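Glutathione S-transferase 2 (Heligmosomoides polygyrus, PDB 1TW9) probably catalyses the conjugation of glutathione to electrophilic substrates, as a sigma-family member of the glutathione transferase superfamily. Local coordinates at residues Y98-M102 and A128-F132. Residues are numbered along the deposited sequence; the frame is centred on the assembly and turned at random.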
ATOM      1  N   TYR A  98      -0.138   5.753  10.425  1.00 30.64           N
ATOM      2  CA  TYR A  98      -0.734   6.729  11.295  1.00 30.67           C
ATOM      3  C   TYR A  98      -2.182   6.423  11.626  1.00 30.48           C
ATOM      4  O   TYR A  98      -2.562   6.468  12.821  1.00 30.01           O
ATOM      5  CB  TYR A  98      -0.562   8.134  10.695  1.00 30.82           C
ATOM      6  CG  TYR A  98      -1.624   9.090  11.023  1.00 31.32           C
ATOM      7  CD1 TYR A  98      -1.657   9.741  12.265  1.00 31.59           C
ATOM      8  CD2 TYR A  98      -2.599   9.404  10.077  1.00 33.11           C
ATOM      9  CE1 TYR A  98      -2.637  10.640  12.559  1.00 32.25           C
ATOM     10  CE2 TYR A  98      -3.561  10.287  10.339  1.00 31.45           C
ATOM     11  CZ  TYR A  98      -3.568  10.954  11.579  1.00 30.30           C
ATOM     12  OH  TYR A  98      -4.563  11.842  11.884  1.00 32.75           O
ATOM     13  N   ARG A  99      -2.999   6.047  10.644  1.00 30.01           N
ATOM     14  CA  ARG A  99      -4.410   5.687  10.912  1.00 31.27           C
ATOM     15  C   ARG A  99      -4.557   4.503  11.869  1.00 32.77           C
ATOM     16  O   ARG A  99      -5.466   4.459  12.722  1.00 32.54           O
ATOM     17  CB  ARG A  99      -5.166   5.428   9.588  1.00 30.83           C
ATOM     18  CG  ARG A  99      -5.542   6.729   8.865  1.00 32.11           C
ATOM     19  CD  ARG A  99      -6.666   7.517   9.593  1.00 33.46           C
ATOM     20  NE  ARG A  99      -7.927   7.167   8.945  1.00 34.72           N
ATOM     21  CZ  ARG A  99      -9.107   7.042   9.506  1.00 36.96           C
ATOM     22  NH1 ARG A  99      -9.317   7.272  10.795  1.00 37.69           N
ATOM     23  NH2 ARG A  99     -10.121   6.672   8.740  1.00 37.78           N
ATOM     24  N   ALA A 100      -3.663   3.542  11.740  1.00 33.98           N
ATOM     25  CA  ALA A 100      -3.590   2.440  12.673  1.00 34.44           C
ATOM     26  C   ALA A 100      -3.372   2.929  14.103  1.00 35.18           C
ATOM     27  O   ALA A 100      -4.037   2.469  15.039  1.00 34.22           O
ATOM     28  CB  ALA A 100      -2.489   1.533  12.275  1.00 34.91           C
ATOM     29  N   GLU A 101      -2.438   3.858  14.279  1.00 35.78           N
ATOM     30  CA  GLU A 101      -2.160   4.449  15.607  1.00 36.35           C
ATOM     31  C   GLU A 101      -3.336   5.237  16.201  1.00 36.37           C
ATOM     32  O   GLU A 101      -3.538   5.244  17.407  1.00 36.46           O
ATOM     33  CB  GLU A 101      -0.920   5.358  15.531  1.00 36.49           C
ATOM     34  CG  GLU A 101       0.379   4.606  15.236  1.00 36.66           C
ATOM     35  CD  GLU A 101       1.640   5.462  15.362  1.00 37.01           C
ATOM     36  OE1 GLU A 101       2.688   5.066  14.787  1.00 37.79           O
ATOM     37  OE2 GLU A 101       1.601   6.520  16.034  1.00 37.51           O
ATOM     38  N   MET A 102      -4.099   5.903  15.342  1.00 37.17           N
ATOM     39  CA  MET A 102      -5.138   6.794  15.765  1.00 36.69           C
ATOM     40  C   MET A 102      -6.446   6.356  15.114  1.00 37.30           C
ATOM     41  O   MET A 102      -7.163   5.464  15.612  1.00 37.10           O
ATOM     42  CB  MET A 102      -4.703   8.224  15.392  1.00 37.14           C
ATOM     43  CG  MET A 102      -5.687   9.068  14.641  1.00 37.41           C
ATOM     44  SD  MET A 102      -6.329   8.455  13.054  1.00 40.69           S
ATOM     45  CE  MET A 102      -7.790   9.516  12.987  1.00 37.67           C
ATOM     46  N   ALA A 128      -0.618  11.145  17.886  1.00 34.92           N
ATOM     47  CA  ALA A 128      -0.465  10.495  16.591  1.00 33.56           C
ATOM     48  C   ALA A 128      -0.269  11.547  15.570  1.00 34.60           C
ATOM     49  O   ALA A 128       0.618  11.396  14.692  1.00 33.04           O
ATOM     50  CB  ALA A 128      -1.680   9.641  16.267  1.00 34.64           C
ATOM     51  N   ARG A 129      -1.076  12.610  15.640  1.00 32.99           N
ATOM     52  CA  ARG A 129      -0.980  13.589  14.589  1.00 33.93           C
ATOM     53  C   ARG A 129       0.286  14.429  14.689  1.00 32.91           C
ATOM     54  O   ARG A 129       0.854  14.791  13.670  1.00 31.66           O
ATOM     55  CB  ARG A 129      -2.283  14.382  14.451  1.00 35.61           C
ATOM     56  CG  ARG A 129      -2.484  15.453  15.398  1.00 32.38           C
ATOM     57  CD  ARG A 129      -1.638  16.707  15.144  1.00 34.69           C
ATOM     58  NE  ARG A 129      -2.266  17.910  15.715  1.00 36.11           N
ATOM     59  CZ  ARG A 129      -2.080  18.381  16.919  1.00 32.80           C
ATOM     60  NH1 ARG A 129      -1.375  17.738  17.836  1.00 37.05           N
ATOM     61  NH2 ARG A 129      -2.687  19.504  17.275  1.00 36.40           N
ATOM     62  N   THR A 130       0.816  14.673  15.898  1.00 32.46           N
ATOM     63  CA  THR A 130       2.101  15.360  15.977  1.00 31.88           C
ATOM     64  C   THR A 130       3.236  14.626  15.221  1.00 32.34           C
ATOM     65  O   THR A 130       4.025  15.247  14.479  1.00 31.97           O
ATOM     66  CB  THR A 130       2.485  15.525  17.448  1.00 31.41           C
ATOM     67  OG1 THR A 130       1.530  16.380  18.106  1.00 31.57           O
ATOM     68  CG2 THR A 130       3.880  16.234  17.703  1.00 31.92           C
ATOM     69  N   LYS A 131       3.319  13.310  15.417  1.00 30.42           N
ATOM     70  CA  LYS A 131       4.296  12.504  14.744  1.00 32.50           C
ATOM     71  C   LYS A 131       4.079  12.498  13.227  1.00 31.76           C
ATOM     72  O   LYS A 131       4.986  12.860  12.472  1.00 31.52           O
ATOM     73  CB  LYS A 131       4.236  11.083  15.260  1.00 32.79           C
ATOM     74  CG  LYS A 131       5.356  10.213  14.691  1.00 36.22           C
ATOM     75  CD  LYS A 131       5.586   8.955  15.549  1.00 36.61           C
ATOM     76  CE  LYS A 131       4.326   8.084  15.654  1.00 40.75           C
ATOM     77  NZ  LYS A 131       4.518   6.680  16.227  1.00 40.62           N
ATOM     78  N   PHE A 132       2.876  12.149  12.789  1.00 30.67           N
ATOM     79  CA  PHE A 132       2.555  12.119  11.372  1.00 31.36           C
ATOM     80  C   PHE A 132       2.620  13.468  10.653  1.00 31.25           C
ATOM     81  O   PHE A 132       3.221  13.583   9.584  1.00 30.32           O
ATOM     82  CB  PHE A 132       1.160  11.552  11.150  1.00 30.86           C
ATOM     83  CG  PHE A 132       0.765  11.474   9.729  1.00 31.40           C
ATOM     84  CD1 PHE A 132      -0.326  12.179   9.289  1.00 31.31           C
ATOM     85  CD2 PHE A 132       1.449  10.620   8.862  1.00 33.06           C
ATOM     86  CE1 PHE A 132      -0.727  12.057   7.953  1.00 34.37           C
ATOM     87  CE2 PHE A 132       1.073  10.518   7.528  1.00 33.27           C
ATOM     88  CZ  PHE A 132       0.007  11.287   7.082  1.00 32.82           C
TER
HETATM   89  O   HOH W   1       1.529   8.853  14.036  1.00 35.82           O
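An aromatic stack joins 98-102, at the C-terminal end of helix 82-101, to 128-132 in the middle of helix 119-142. The rings of Tyr-98 and Phe-132 form an offset stack, nearly parallel at 8° with centroids 4.4 Å apart. The offset leaves Tyr-98 CB over the Phe-132 face, a CH-pi contact 4.1 Å from the centroid, while Tyr-98 CD1 packs 3.5 Å from Phe-132 CB.

Apolar contacts continue from the stack. The CA atoms of Met-102 and Ala-128 are 6.0 Å apart and those of Tyr-98 and Phe-132 6.3 Å; Met-102 CB lies 3.5 Å from Ala-128 CB, and Tyr-98 CE1 is 4.0 Å from that same methyl. Both helices belong to the all-helical C-terminal domain of the glutathione transferase fold. Met-102 touches His-163 and Met-167 of helix 155-170, and the Tyr-98 hydroxyl hydrogen-bonds to His-163 and to Tyr-174, just beyond that helix.

The polar contacts lie on the more exposed side. Lys-131 NZ forms a salt bridge with Glu-101, donating to OE1 at 2.8 Å and, weakly, to OE2 at 2.9 Å. A water donates to Glu-101 OE2 at 3.1 Å and to Ala-128 O at 2.8 Å, linking the carboxylate to a backbone carbonyl that also accepts the helical hydrogen bond from Phe-132 N (3.0 Å).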